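Local coordinates for protein L-lysine 6-monooxygenase (PDB 5CQF) that probably hydroxylates the side-chain amino group of L-lysine as an FAD- and NADP-dependent monooxygenase on the route to siderophores, at residues I19-A24 and R123-H128; G25-C30 and L417-I422; C30-A35 and L45-L50; K94-M99 and L118-R123; N163-S168 and S424-A429. All coordinates share one frame; numbering follows the deposited sequence.

Contact 1 (I19-A24 and R123-H128); sequences IGFGPA and RQVDGH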
# COMPACT_ATOMS: atom_id res chain seq x y z
N ILE A 19 -38.47 -15.54 -3.78
CA ILE A 19 -38.90 -14.19 -3.47
C ILE A 19 -37.65 -13.33 -3.29
O ILE A 19 -36.85 -13.57 -2.40
CB ILE A 19 -39.77 -14.13 -2.20
CG1 ILE A 19 -41.04 -14.96 -2.41
CG2 ILE A 19 -40.21 -12.70 -1.94
CD1 ILE A 19 -41.89 -15.10 -1.16
N GLY A 20 -37.52 -12.31 -4.14
CA GLY A 20 -36.43 -11.36 -4.11
C GLY A 20 -35.60 -11.53 -5.37
O GLY A 20 -35.23 -12.66 -5.74
N PHE A 21 -35.30 -10.43 -6.04
CA PHE A 21 -34.33 -10.48 -7.12
C PHE A 21 -33.23 -9.45 -6.92
O PHE A 21 -32.81 -8.77 -7.85
CB PHE A 21 -35.00 -10.33 -8.50
CG PHE A 21 -34.25 -11.01 -9.60
CD1 PHE A 21 -34.09 -12.38 -9.59
CD2 PHE A 21 -33.73 -10.29 -10.65
CE1 PHE A 21 -33.41 -13.03 -10.61
CE2 PHE A 21 -33.03 -10.93 -11.67
CZ PHE A 21 -32.87 -12.30 -11.65
N GLY A 22 -32.76 -9.36 -5.68
CA GLY A 22 -31.51 -8.69 -5.38
C GLY A 22 -30.37 -9.65 -5.67
O GLY A 22 -30.57 -10.68 -6.30
N PRO A 23 -29.15 -9.31 -5.22
CA PRO A 23 -27.99 -10.12 -5.55
C PRO A 23 -28.18 -11.60 -5.26
O PRO A 23 -27.80 -12.45 -6.07
CB PRO A 23 -26.91 -9.55 -4.65
CG PRO A 23 -27.30 -8.13 -4.45
CD PRO A 23 -28.78 -8.09 -4.49
N ALA A 24 -28.78 -11.91 -4.13
CA ALA A 24 -28.97 -13.30 -3.75
C ALA A 24 -29.80 -14.06 -4.79
O ALA A 24 -29.39 -15.15 -5.22
CB ALA A 24 -29.62 -13.38 -2.38
N ARG A 123 -29.67 -8.02 -16.01
CA ARG A 123 -30.21 -7.88 -17.39
C ARG A 123 -30.13 -9.12 -18.25
O ARG A 123 -30.78 -9.17 -19.27
CB ARG A 123 -29.44 -6.81 -18.16
CG ARG A 123 -29.95 -5.41 -17.97
CD ARG A 123 -29.18 -4.46 -18.89
NE ARG A 123 -27.96 -3.93 -18.28
CZ ARG A 123 -26.72 -4.01 -18.78
NH1 ARG A 123 -26.47 -4.63 -19.95
NH2 ARG A 123 -25.70 -3.46 -18.11
N GLN A 124 -29.24 -10.05 -17.91
CA GLN A 124 -29.03 -11.24 -18.72
C GLN A 124 -29.77 -12.43 -18.18
O GLN A 124 -29.92 -13.40 -18.91
CB GLN A 124 -27.55 -11.60 -18.78
CG GLN A 124 -26.68 -10.63 -19.55
CD GLN A 124 -25.23 -11.04 -19.49
OE1 GLN A 124 -24.81 -11.92 -20.22
NE2 GLN A 124 -24.47 -10.42 -18.60
N VAL A 125 -30.20 -12.40 -16.91
CA VAL A 125 -30.88 -13.56 -16.29
C VAL A 125 -32.26 -13.27 -15.68
O VAL A 125 -32.78 -14.06 -14.91
CB VAL A 125 -30.00 -14.19 -15.19
CG1 VAL A 125 -28.65 -14.61 -15.75
CG2 VAL A 125 -29.80 -13.24 -14.03
N ASP A 126 -32.86 -12.15 -16.06
CA ASP A 126 -34.10 -11.71 -15.46
C ASP A 126 -35.35 -12.07 -16.28
O ASP A 126 -36.44 -11.61 -15.94
CB ASP A 126 -34.07 -10.20 -15.19
CG ASP A 126 -34.06 -9.37 -16.46
OD1 ASP A 126 -33.99 -9.94 -17.58
OD2 ASP A 126 -34.12 -8.13 -16.33
N GLY A 127 -35.22 -12.88 -17.33
CA GLY A 127 -36.38 -13.32 -18.13
C GLY A 127 -37.51 -14.03 -17.36
O GLY A 127 -38.57 -14.26 -17.91
N HIS A 128 -37.29 -14.41 -16.11
CA HIS A 128 -38.33 -15.04 -15.29
C HIS A 128 -38.61 -14.21 -14.06
O HIS A 128 -39.08 -14.71 -13.04
CB HIS A 128 -37.89 -16.43 -14.87
CG HIS A 128 -37.60 -17.33 -16.02
ND1 HIS A 128 -36.32 -17.54 -16.49
CD2 HIS A 128 -38.42 -18.06 -16.81
CE1 HIS A 128 -36.36 -18.36 -17.53
NE2 HIS A 128 -37.63 -18.70 -17.73
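The F21 ring and the D126 carboxylate are turned only 29° apart, yet they do not stack: the ring meets the aspartate at its methylene. F21 CE2 lies 3.7 Å from D126 CB, and the neighbouring ring carbon, F21 CZ, is equally close to the carbonyl oxygen V125 O at 3.7 Å. Another part of V125 touches the same ring carbon, its methyl CG2 standing 4.0 Å from F21 CZ. The outer end of the phenyl ring is therefore set against a patch made of a backbone carbonyl and aliphatic carbons. The carboxylate stays clear of the ring because D126 CG sits between the backbone N and the carbonyl carbon (chi1 68°), which leads the charged end away while CB remains in contact. No hydrogen bond joins the two segments, whose backbones stay well apart, with F21 CA 8.4 Å from D126 CA. Y49 makes an edge-to-face pair with the F21 ring, A29 on helix 23-37 touches both F21 and V125, and the backbone N of F21 is hydrogen-bonded to E51. The phenylalanine side chain thus bridges the turn after strand 16-19 and the end of helix 111-125. G20 and G22 flank it, G20 with a positive phi and G22 in the N-cap position of helix 23-37. Strand, glycine-rich turn and helix, with an acidic residue just beyond the second strand, are the hallmarks of a Rossmann-type dinucleotide-binding fold, consistent with an FAD-binding GxGxxG motif.

Contact 2 (G25-C30 and L417-I422); sequences GIALAC and LRAGRI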
# COMPACT_ATOMS: atom_id res chain seq x y z
N GLY A 25 -30.94 -13.50 -5.19
CA GLY A 25 -31.77 -14.15 -6.22
C GLY A 25 -31.10 -14.15 -7.59
O GLY A 25 -31.30 -15.06 -8.41
N ILE A 26 -30.31 -13.13 -7.87
CA ILE A 26 -29.63 -13.08 -9.16
C ILE A 26 -28.59 -14.18 -9.22
O ILE A 26 -28.43 -14.86 -10.25
CB ILE A 26 -28.99 -11.72 -9.37
CG1 ILE A 26 -30.08 -10.70 -9.68
CG2 ILE A 26 -28.00 -11.77 -10.51
CD1 ILE A 26 -29.68 -9.28 -9.42
N ALA A 27 -27.90 -14.36 -8.10
CA ALA A 27 -26.90 -15.40 -8.00
C ALA A 27 -27.51 -16.74 -8.24
O ALA A 27 -26.91 -17.55 -8.89
CB ALA A 27 -26.26 -15.39 -6.62
N LEU A 28 -28.70 -16.98 -7.67
CA LEU A 28 -29.43 -18.24 -7.89
C LEU A 28 -29.83 -18.42 -9.32
O LEU A 28 -29.65 -19.51 -9.86
CB LEU A 28 -30.68 -18.27 -7.02
CG LEU A 28 -31.47 -19.56 -7.09
CD1 LEU A 28 -30.71 -20.73 -6.49
CD2 LEU A 28 -32.77 -19.31 -6.37
N ALA A 29 -30.40 -17.40 -9.94
CA ALA A 29 -30.70 -17.47 -11.39
C ALA A 29 -29.47 -17.75 -12.22
O ALA A 29 -29.55 -18.51 -13.18
CB ALA A 29 -31.35 -16.19 -11.88
N CYS A 30 -28.31 -17.20 -11.83
CA CYS A 30 -27.10 -17.50 -12.58
C CYS A 30 -26.76 -18.98 -12.55
O CYS A 30 -26.29 -19.51 -13.52
CB CYS A 30 -25.90 -16.70 -12.09
SG CYS A 30 -25.98 -14.94 -12.45
N LEU A 417 -22.01 -19.23 -3.51
CA LEU A 417 -21.87 -20.58 -2.92
C LEU A 417 -23.20 -21.14 -2.43
O LEU A 417 -23.51 -22.30 -2.67
CB LEU A 417 -20.83 -20.57 -1.79
CG LEU A 417 -19.40 -20.25 -2.32
CD1 LEU A 417 -18.40 -20.02 -1.21
CD2 LEU A 417 -18.90 -21.39 -3.19
N ARG A 418 -23.97 -20.28 -1.79
CA ARG A 418 -25.31 -20.63 -1.39
C ARG A 418 -26.15 -21.01 -2.58
O ARG A 418 -26.87 -22.00 -2.52
CB ARG A 418 -26.00 -19.48 -0.64
CG ARG A 418 -25.45 -19.20 0.74
CD ARG A 418 -26.48 -18.51 1.61
NE ARG A 418 -26.90 -17.22 1.08
CZ ARG A 418 -26.29 -16.07 1.31
NH1 ARG A 418 -25.19 -16.01 2.03
NH2 ARG A 418 -26.76 -14.95 0.81
N ALA A 419 -26.09 -20.21 -3.64
CA ALA A 419 -26.85 -20.50 -4.86
C ALA A 419 -26.58 -21.90 -5.35
O ALA A 419 -27.48 -22.57 -5.81
CB ALA A 419 -26.52 -19.49 -5.95
N GLY A 420 -25.33 -22.35 -5.28
CA GLY A 420 -24.99 -23.71 -5.68
C GLY A 420 -25.68 -24.78 -4.81
O GLY A 420 -26.26 -25.73 -5.33
N ARG A 421 -25.61 -24.61 -3.50
CA ARG A 421 -26.22 -25.53 -2.57
C ARG A 421 -27.74 -25.58 -2.70
O ARG A 421 -28.33 -26.66 -2.60
CB ARG A 421 -25.89 -25.12 -1.13
CG ARG A 421 -24.46 -25.34 -0.70
CD ARG A 421 -24.39 -25.58 0.81
NE ARG A 421 -23.02 -25.47 1.33
CZ ARG A 421 -22.50 -26.23 2.29
NH1 ARG A 421 -23.23 -27.18 2.86
NH2 ARG A 421 -21.24 -26.06 2.66
N ILE A 422 -28.36 -24.43 -2.94
CA ILE A 422 -29.80 -24.36 -3.05
C ILE A 422 -30.27 -24.92 -4.39
O ILE A 422 -31.20 -25.71 -4.43
CB ILE A 422 -30.33 -22.95 -2.77
CG1 ILE A 422 -30.21 -22.66 -1.28
CG2 ILE A 422 -31.80 -22.80 -3.17
CD1 ILE A 422 -30.33 -21.19 -0.91
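L28 turns its CG anti to the backbone N (chi1 -176°), and this swings CD1 across to helix 417-422 although its CB does not itself aim there. On the other side I422 has CG1 beside its backbone N (chi1 -72°), leaving CG2 as the branch that faces L28. The two side chains meet at about a right angle, with L28 CD1 4.1 Å from I422 CG2. The same leucine methyl also rests 3.8 Å from the carbonyl oxygen A419 O, so it lies along the flank of the second helix between A419 and I422. Closest of all is the alanine: A419 CB comes within 3.5 Å of A27 O and 3.7 Å of L28 CA, a methyl laid directly on the backbone of the opposing helix. A27 CB faces A419 CB at 4.2 Å. With only alanine side chains between the backbones here, the CA atoms of L28 and A419 come within 4.6 Å, and the axes of the two short segments pass 8.3 Å apart at a crossing angle of -55°. The four touching residues are buried; their side chains are all aliphatic and rest partly on backbone carbonyls, with no hydrogen bond across the contact. On another flank of helix 23-37, I26 packs against L118, V121 and S122 of helix 111-125, while L28 also reaches I47 of strand 47-50. The contact thus sets helix 412-428, near the C-terminus, against the first helix of the Rossmann-type fold, just beyond its glycine-rich turn.

Contact 3 (C30-A35 and L45-L50); sequences CAFEDA and LSIGYL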
# COMPACT_ATOMS: atom_id res chain seq x y z
N CYS A 30 -28.31 -17.20 -11.83
CA CYS A 30 -27.10 -17.50 -12.58
C CYS A 30 -26.76 -18.98 -12.55
O CYS A 30 -26.29 -19.51 -13.52
CB CYS A 30 -25.90 -16.70 -12.09
SG CYS A 30 -25.98 -14.94 -12.45
N ALA A 31 -26.99 -19.65 -11.44
CA ALA A 31 -26.74 -21.10 -11.39
C ALA A 31 -27.64 -21.84 -12.37
O ALA A 31 -27.19 -22.75 -13.06
CB ALA A 31 -26.95 -21.67 -10.00
N PHE A 32 -28.90 -21.44 -12.43
CA PHE A 32 -29.83 -22.10 -13.36
C PHE A 32 -29.46 -21.81 -14.79
O PHE A 32 -29.37 -22.74 -15.61
CB PHE A 32 -31.28 -21.72 -13.07
CG PHE A 32 -31.82 -22.40 -11.85
CD1 PHE A 32 -32.12 -23.74 -11.89
CD2 PHE A 32 -31.98 -21.71 -10.67
CE1 PHE A 32 -32.59 -24.39 -10.78
CE2 PHE A 32 -32.45 -22.35 -9.54
CZ PHE A 32 -32.77 -23.70 -9.60
N GLU A 33 -29.18 -20.55 -15.10
CA GLU A 33 -28.76 -20.22 -16.46
C GLU A 33 -27.46 -20.90 -16.86
O GLU A 33 -27.38 -21.42 -17.95
CB GLU A 33 -28.69 -18.71 -16.67
CG GLU A 33 -30.04 -18.02 -16.57
CD GLU A 33 -31.01 -18.38 -17.71
OE1 GLU A 33 -30.54 -18.57 -18.86
OE2 GLU A 33 -32.24 -18.48 -17.45
N ASP A 34 -26.43 -20.92 -16.00
CA ASP A 34 -25.22 -21.69 -16.31
C ASP A 34 -25.59 -23.10 -16.74
O ASP A 34 -25.07 -23.62 -17.72
CB ASP A 34 -24.28 -21.80 -15.10
CG ASP A 34 -23.46 -20.52 -14.85
OD1 ASP A 34 -23.57 -19.54 -15.64
OD2 ASP A 34 -22.69 -20.51 -13.85
N ALA A 35 -26.49 -23.72 -16.00
CA ALA A 35 -26.90 -25.10 -16.24
C ALA A 35 -27.67 -25.26 -17.57
O ALA A 35 -27.36 -26.14 -18.38
CB ALA A 35 -27.71 -25.60 -15.07
N LEU A 45 -35.61 -27.18 -14.85
CA LEU A 45 -36.48 -26.77 -13.74
C LEU A 45 -36.95 -25.32 -13.93
O LEU A 45 -36.16 -24.44 -14.26
CB LEU A 45 -35.69 -26.93 -12.45
CG LEU A 45 -36.30 -26.75 -11.06
CD1 LEU A 45 -35.49 -27.57 -10.05
CD2 LEU A 45 -36.33 -25.29 -10.62
N SER A 46 -38.24 -25.09 -13.77
CA SER A 46 -38.85 -23.79 -14.00
C SER A 46 -39.01 -23.10 -12.66
O SER A 46 -39.59 -23.65 -11.71
CB SER A 46 -40.20 -23.92 -14.70
OG SER A 46 -41.25 -24.18 -13.78
N ILE A 47 -38.51 -21.88 -12.60
CA ILE A 47 -38.49 -21.11 -11.40
C ILE A 47 -38.87 -19.69 -11.81
O ILE A 47 -38.45 -19.24 -12.87
CB ILE A 47 -37.10 -21.18 -10.74
CG1 ILE A 47 -36.99 -20.17 -9.60
CG2 ILE A 47 -35.99 -20.88 -11.73
CD1 ILE A 47 -35.83 -20.46 -8.69
N GLY A 48 -39.67 -19.03 -11.00
CA GLY A 48 -40.07 -17.63 -11.23
C GLY A 48 -39.57 -16.75 -10.10
O GLY A 48 -39.41 -17.22 -8.97
N TYR A 49 -39.30 -15.48 -10.38
CA TYR A 49 -38.81 -14.60 -9.32
C TYR A 49 -39.74 -13.40 -9.14
O TYR A 49 -40.18 -12.80 -10.12
CB TYR A 49 -37.38 -14.12 -9.61
CG TYR A 49 -36.39 -15.23 -9.86
CD1 TYR A 49 -36.32 -15.85 -11.10
CD2 TYR A 49 -35.51 -15.66 -8.87
CE1 TYR A 49 -35.41 -16.86 -11.35
CE2 TYR A 49 -34.61 -16.67 -9.10
CZ TYR A 49 -34.55 -17.27 -10.35
OH TYR A 49 -33.67 -18.29 -10.60
N LEU A 50 -40.01 -13.05 -7.89
CA LEU A 50 -40.91 -11.96 -7.59
C LEU A 50 -40.11 -10.94 -6.83
O LEU A 50 -39.67 -11.24 -5.72
CB LEU A 50 -42.03 -12.45 -6.68
CG LEU A 50 -43.25 -13.21 -7.21
CD1 LEU A 50 -43.06 -13.91 -8.55
CD2 LEU A 50 -43.63 -14.23 -6.16
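Helix 30-35 runs past strand 47-50 and the two residues leading into it, the nearest CA atoms being those of F32 and L45, 8.1 Å apart. Both segments belong to the first beta-alpha-beta unit of the Rossmann-type fold, made of strand 16-19, helix 23-37 and strand 47-50. The extended backbone points alternate residues, L45, I47 and Y49, toward the helix, and all three converge on the ring of F32. Its CG lies anti to the carbonyl carbon (chi1 -75°), and the ring projects from the helix toward the strand. L45 reaches the far end of the ring, CD2 standing 3.9 Å from F32 CE1. I47 spreads two branches: CD1 is 4.0 Å from F32 CE2, and CG2 lies over one face, 4.2 Å above the ring plane and offset toward the rim. The ring is buried and also touches L42, A423 and L426, so it packs between the strand and the helix near the C-terminus. No hydrogen bond crosses the interface; even the phenol end of Y49 meets the phenylalanine as a packing contact, its OH placed 3.8 Å from F32 CD2.

Contact 4 (K94-M99 and L118-R123); sequences KDQGRM and LGWVSR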
# COMPACT_ATOMS: atom_id res chain seq x y z
N LYS A 94 -14.40 -7.64 -19.78
CA LYS A 94 -14.07 -7.84 -21.17
C LYS A 94 -15.17 -7.28 -22.07
O LYS A 94 -14.90 -6.63 -23.05
CB LYS A 94 -13.84 -9.33 -21.46
CG LYS A 94 -13.71 -9.69 -22.92
CD LYS A 94 -13.00 -11.03 -23.06
CE LYS A 94 -12.66 -11.35 -24.51
NZ LYS A 94 -13.82 -11.96 -25.18
N ASP A 95 -16.42 -7.48 -21.70
CA ASP A 95 -17.50 -6.94 -22.49
C ASP A 95 -17.45 -5.41 -22.51
O ASP A 95 -17.80 -4.80 -23.52
CB ASP A 95 -18.83 -7.44 -21.95
CG ASP A 95 -20.02 -7.03 -22.79
OD1 ASP A 95 -20.03 -7.33 -23.99
OD2 ASP A 95 -20.99 -6.48 -22.22
N GLN A 96 -16.99 -4.78 -21.43
CA GLN A 96 -17.02 -3.33 -21.35
C GLN A 96 -15.72 -2.73 -21.85
O GLN A 96 -15.59 -1.50 -21.90
CB GLN A 96 -17.31 -2.87 -19.93
CG GLN A 96 -18.52 -3.52 -19.32
CD GLN A 96 -19.79 -3.05 -19.96
OE1 GLN A 96 -20.02 -1.87 -20.14
NE2 GLN A 96 -20.64 -3.99 -20.30
N GLY A 97 -14.77 -3.58 -22.21
CA GLY A 97 -13.46 -3.13 -22.73
C GLY A 97 -12.52 -2.58 -21.67
O GLY A 97 -11.61 -1.81 -21.99
N ARG A 98 -12.67 -2.99 -20.42
CA ARG A 98 -11.92 -2.37 -19.34
C ARG A 98 -10.98 -3.31 -18.60
O ARG A 98 -10.44 -2.93 -17.58
CB ARG A 98 -12.89 -1.72 -18.34
CG ARG A 98 -13.62 -0.51 -18.90
CD ARG A 98 -14.22 0.38 -17.82
NE ARG A 98 -14.91 -0.41 -16.77
CZ ARG A 98 -16.21 -0.66 -16.70
NH1 ARG A 98 -17.06 -0.20 -17.59
NH2 ARG A 98 -16.66 -1.39 -15.71
N MSE A 99 -10.77 -4.52 -19.08
CA MSE A 99 -9.90 -5.46 -18.37
C MSE A 99 -8.53 -4.95 -18.09
O MSE A 99 -8.10 -5.03 -16.96
CB MSE A 99 -9.75 -6.74 -19.12
CG MSE A 99 -8.88 -7.72 -18.36
SE MSE A 99 -9.20 -9.55 -19.06
CE MSE A 99 -11.08 -9.70 -18.52
N LEU A 118 -23.64 -5.73 -11.34
CA LEU A 118 -24.82 -6.40 -10.89
C LEU A 118 -26.00 -6.16 -11.83
O LEU A 118 -26.76 -7.08 -12.14
CB LEU A 118 -25.12 -5.93 -9.47
CG LEU A 118 -26.45 -6.39 -8.96
CD1 LEU A 118 -26.31 -7.81 -8.46
CD2 LEU A 118 -26.91 -5.45 -7.85
N GLY A 119 -26.17 -4.94 -12.30
CA GLY A 119 -27.18 -4.66 -13.37
C GLY A 119 -26.83 -5.41 -14.65
O GLY A 119 -27.70 -5.89 -15.35
N TRP A 120 -25.55 -5.54 -14.94
CA TRP A 120 -25.15 -6.21 -16.16
C TRP A 120 -25.50 -7.69 -16.11
O TRP A 120 -25.89 -8.28 -17.11
CB TRP A 120 -23.66 -5.97 -16.42
CG TRP A 120 -23.02 -6.70 -17.54
CD1 TRP A 120 -22.84 -6.24 -18.83
CD2 TRP A 120 -22.35 -7.97 -17.48
NE1 TRP A 120 -22.15 -7.17 -19.56
CE2 TRP A 120 -21.85 -8.24 -18.77
CE3 TRP A 120 -22.15 -8.91 -16.47
CZ2 TRP A 120 -21.17 -9.42 -19.07
CZ3 TRP A 120 -21.48 -10.08 -16.78
CH2 TRP A 120 -21.00 -10.33 -18.06
N VAL A 121 -25.36 -8.30 -14.94
CA VAL A 121 -25.77 -9.71 -14.79
C VAL A 121 -27.29 -9.83 -14.76
O VAL A 121 -27.89 -10.67 -15.44
CB VAL A 121 -25.27 -10.37 -13.49
CG1 VAL A 121 -25.69 -11.83 -13.46
CG2 VAL A 121 -23.76 -10.30 -13.40
N SER A 122 -27.92 -9.01 -13.93
CA SER A 122 -29.38 -9.04 -13.83
C SER A 122 -30.02 -9.02 -15.21
O SER A 122 -30.78 -9.92 -15.56
CB SER A 122 -29.87 -7.88 -12.96
OG SER A 122 -31.27 -7.86 -12.95
N ARG A 123 -29.67 -8.02 -16.01
CA ARG A 123 -30.21 -7.88 -17.39
C ARG A 123 -30.13 -9.12 -18.25
O ARG A 123 -30.78 -9.17 -19.27
CB ARG A 123 -29.44 -6.81 -18.16
CG ARG A 123 -29.95 -5.41 -17.97
CD ARG A 123 -29.18 -4.46 -18.89
NE ARG A 123 -27.96 -3.93 -18.28
CZ ARG A 123 -26.72 -4.01 -18.78
NH1 ARG A 123 -26.47 -4.63 -19.95
NH2 ARG A 123 -25.70 -3.46 -18.11
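W120 NE1 donates a hydrogen bond to D95 OD2 at 3.0 Å, nearly straight, with an N-H...O angle of 162°. The carboxylate oxygen sits at the edge of the indole, close to the ring plane, so it meets the N-H head on. From the aspartate's side the fit is less regular: the donor comes to OD2 on its anti side and 34° out of the carboxylate plane. W120 carries CG anti to the backbone N (chi1 173°), which extends the indole from helix 118-123 toward the end of helix 89-96. Q96 bends its chain at chi2, so that its amide returns to the pyrrole part of the indole, with NE2 3.5 Å from W120 CD1 and 3.6 Å from W120 NE1. That amide stands almost perpendicular to the indole plane. Just beyond Q96 the helix closes in a Schellman motif at G97, where phi is positive. Y92, one helical turn before Q96, makes an edge-to-face pair with W120, and M91 also touches it. Y92 also accepts a hydrogen bond from R98, whose NE bonds to Y298 of a third subunit. R123 holds the opposite charge to D95 but does not pair with it, NH1 lying 6.2 Å from D95 OD2. The chemistry is that of a buried indole whose single N-H is satisfied by the carboxylate of a solvent-exposed aspartate; the N-H and the nearby guanidinium would be expected to stabilise the ionised aspartate, although crystal neighbours also touch D95, Q96 and R123.

Contact 5 (N163-S168 and S424-A429); sequences NLVLSS and SALERA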
# COMPACT_ATOMS: atom_id res chain seq x y z
N ASN A 163 -41.97 -25.58 -3.72
CA ASN A 163 -40.59 -25.23 -3.42
C ASN A 163 -40.39 -23.74 -3.35
O ASN A 163 -40.57 -23.05 -4.34
CB ASN A 163 -39.67 -25.87 -4.45
CG ASN A 163 -39.75 -27.38 -4.42
OD1 ASN A 163 -39.44 -28.00 -3.38
ND2 ASN A 163 -40.22 -27.99 -5.50
N LEU A 164 -40.05 -23.25 -2.16
CA LEU A 164 -40.03 -21.82 -1.92
C LEU A 164 -38.65 -21.36 -1.43
O LEU A 164 -38.08 -21.97 -0.53
CB LEU A 164 -41.07 -21.45 -0.87
CG LEU A 164 -41.24 -19.95 -0.59
CD1 LEU A 164 -41.88 -19.25 -1.77
CD2 LEU A 164 -42.04 -19.69 0.68
N VAL A 165 -38.13 -20.29 -2.03
CA VAL A 165 -36.86 -19.69 -1.59
C VAL A 165 -37.11 -18.25 -1.17
O VAL A 165 -37.72 -17.49 -1.91
CB VAL A 165 -35.80 -19.73 -2.72
CG1 VAL A 165 -34.47 -19.15 -2.23
CG2 VAL A 165 -35.61 -21.16 -3.22
N LEU A 166 -36.68 -17.89 0.03
CA LEU A 166 -36.85 -16.52 0.50
C LEU A 166 -35.52 -15.86 0.42
O LEU A 166 -34.63 -16.28 1.10
CB LEU A 166 -37.32 -16.45 1.94
CG LEU A 166 -38.83 -16.40 2.16
CD1 LEU A 166 -39.44 -17.71 1.75
CD2 LEU A 166 -39.08 -16.11 3.63
N SER A 167 -35.43 -14.84 -0.44
CA SER A 167 -34.18 -14.14 -0.78
C SER A 167 -34.46 -12.66 -0.67
O SER A 167 -33.97 -11.87 -1.48
CB SER A 167 -33.75 -14.43 -2.25
OG SER A 167 -33.23 -15.75 -2.44
N SER A 168 -35.30 -12.29 0.29
CA SER A 168 -35.76 -10.90 0.46
C SER A 168 -35.07 -10.25 1.67
O SER A 168 -34.88 -9.04 1.69
CB SER A 168 -37.30 -10.84 0.58
OG SER A 168 -37.84 -12.05 1.08
N SER A 424 -28.90 -27.11 -6.38
CA SER A 424 -28.81 -28.55 -6.35
C SER A 424 -29.91 -29.16 -5.48
O SER A 424 -30.59 -30.13 -5.90
CB SER A 424 -27.44 -28.98 -5.82
OG SER A 424 -27.21 -28.41 -4.54
N ALA A 425 -30.14 -28.61 -4.29
CA ALA A 425 -31.21 -29.14 -3.45
C ALA A 425 -32.54 -29.02 -4.18
O ALA A 425 -33.33 -29.93 -4.12
CB ALA A 425 -31.28 -28.45 -2.09
N LEU A 426 -32.76 -27.91 -4.89
CA LEU A 426 -33.99 -27.75 -5.66
C LEU A 426 -34.15 -28.83 -6.72
O LEU A 426 -35.23 -29.34 -6.88
CB LEU A 426 -34.09 -26.38 -6.32
CG LEU A 426 -34.59 -25.29 -5.38
CD1 LEU A 426 -34.16 -23.90 -5.80
CD2 LEU A 426 -36.10 -25.36 -5.28
N GLU A 427 -33.07 -29.18 -7.42
CA GLU A 427 -33.14 -30.25 -8.43
C GLU A 427 -33.57 -31.59 -7.86
O GLU A 427 -34.44 -32.24 -8.43
CB GLU A 427 -31.79 -30.45 -9.11
CG GLU A 427 -31.81 -31.44 -10.26
CD GLU A 427 -30.43 -31.69 -10.85
OE1 GLU A 427 -29.44 -31.13 -10.34
OE2 GLU A 427 -30.34 -32.43 -11.85
N ARG A 428 -32.96 -32.01 -6.74
CA ARG A 428 -33.30 -33.30 -6.10
C ARG A 428 -34.76 -33.34 -5.69
O ARG A 428 -35.42 -34.36 -5.85
CB ARG A 428 -32.41 -33.57 -4.88
CG ARG A 428 -30.98 -33.97 -5.25
CD ARG A 428 -30.17 -34.36 -4.02
NE ARG A 428 -29.86 -33.22 -3.14
CZ ARG A 428 -28.88 -32.33 -3.33
NH1 ARG A 428 -28.07 -32.40 -4.38
NH2 ARG A 428 -28.70 -31.34 -2.45
N ALA A 429 -35.27 -32.21 -5.23
CA ALA A 429 -36.65 -32.07 -4.85
C ALA A 429 -37.67 -32.09 -6.01
O ALA A 429 -38.86 -31.85 -5.77
CB ALA A 429 -36.83 -30.80 -4.04
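Strand 163-166 of the five-stranded parallel sheet in the Rossmann-type fold is covered here by the last turn of helix 412-428, with L426 packed against N163 and V165. The closest backbone approach is 7.4 Å, between N163 CA and L426 CA. L426 divides its two methyls between alternate strand residues: CD2 sits 3.7 Å from N163 CB, and CD1 lies 4.0 Å from V165 CG2. In V165 it is CG1 that takes the position anti to the backbone N (chi1 -178°), which leaves CG2 as the branch that meets the leucine, and the two side chains approach each other at a slant. N163 offers its aliphatic CB to the leucine, while its amide is occupied by other partners: ND2 donates to D15 O, and OD1 bonds to N393 ND2. The amide is thus fixed between neighbouring strands and their ends, and it meets the helix terminus only by packing, with OD1 3.9 Å from A429 CB. A429 is the first residue to leave helical geometry, so the contact marks where the helix ends. Strands 16-19 and 393-396 flank strand 163-166 within the sheet, and L426 extends over both, touching A16 and W395.

Helix 23-37 joins contacts 1, 2 and 3. Contact 1 lies at its glycine-rich start, contact 2 about 10 Å away and contact 3 about 9 Å from each (centre to centre). Helix 412-428 carries contact 2 into contact 5, 9 Å off, where I422 CG2 lies 4.1 Å from V165 CG2. Contacts 3 and 5 meet through F32 CZ and L426 CD1, 4.0 Å apart, a pair that joins helices 23-37 and 412-428 on a face of the sheet holding strands 47-50 and 163-166. Contact 4 is more remote, about 27 Å from contact 5, but its helix 111-125 leads into contact 1 through the shared R123. The glycines of the probable dinucleotide-binding turn lie within contacts 1 (G20, G22) and 2 (G25).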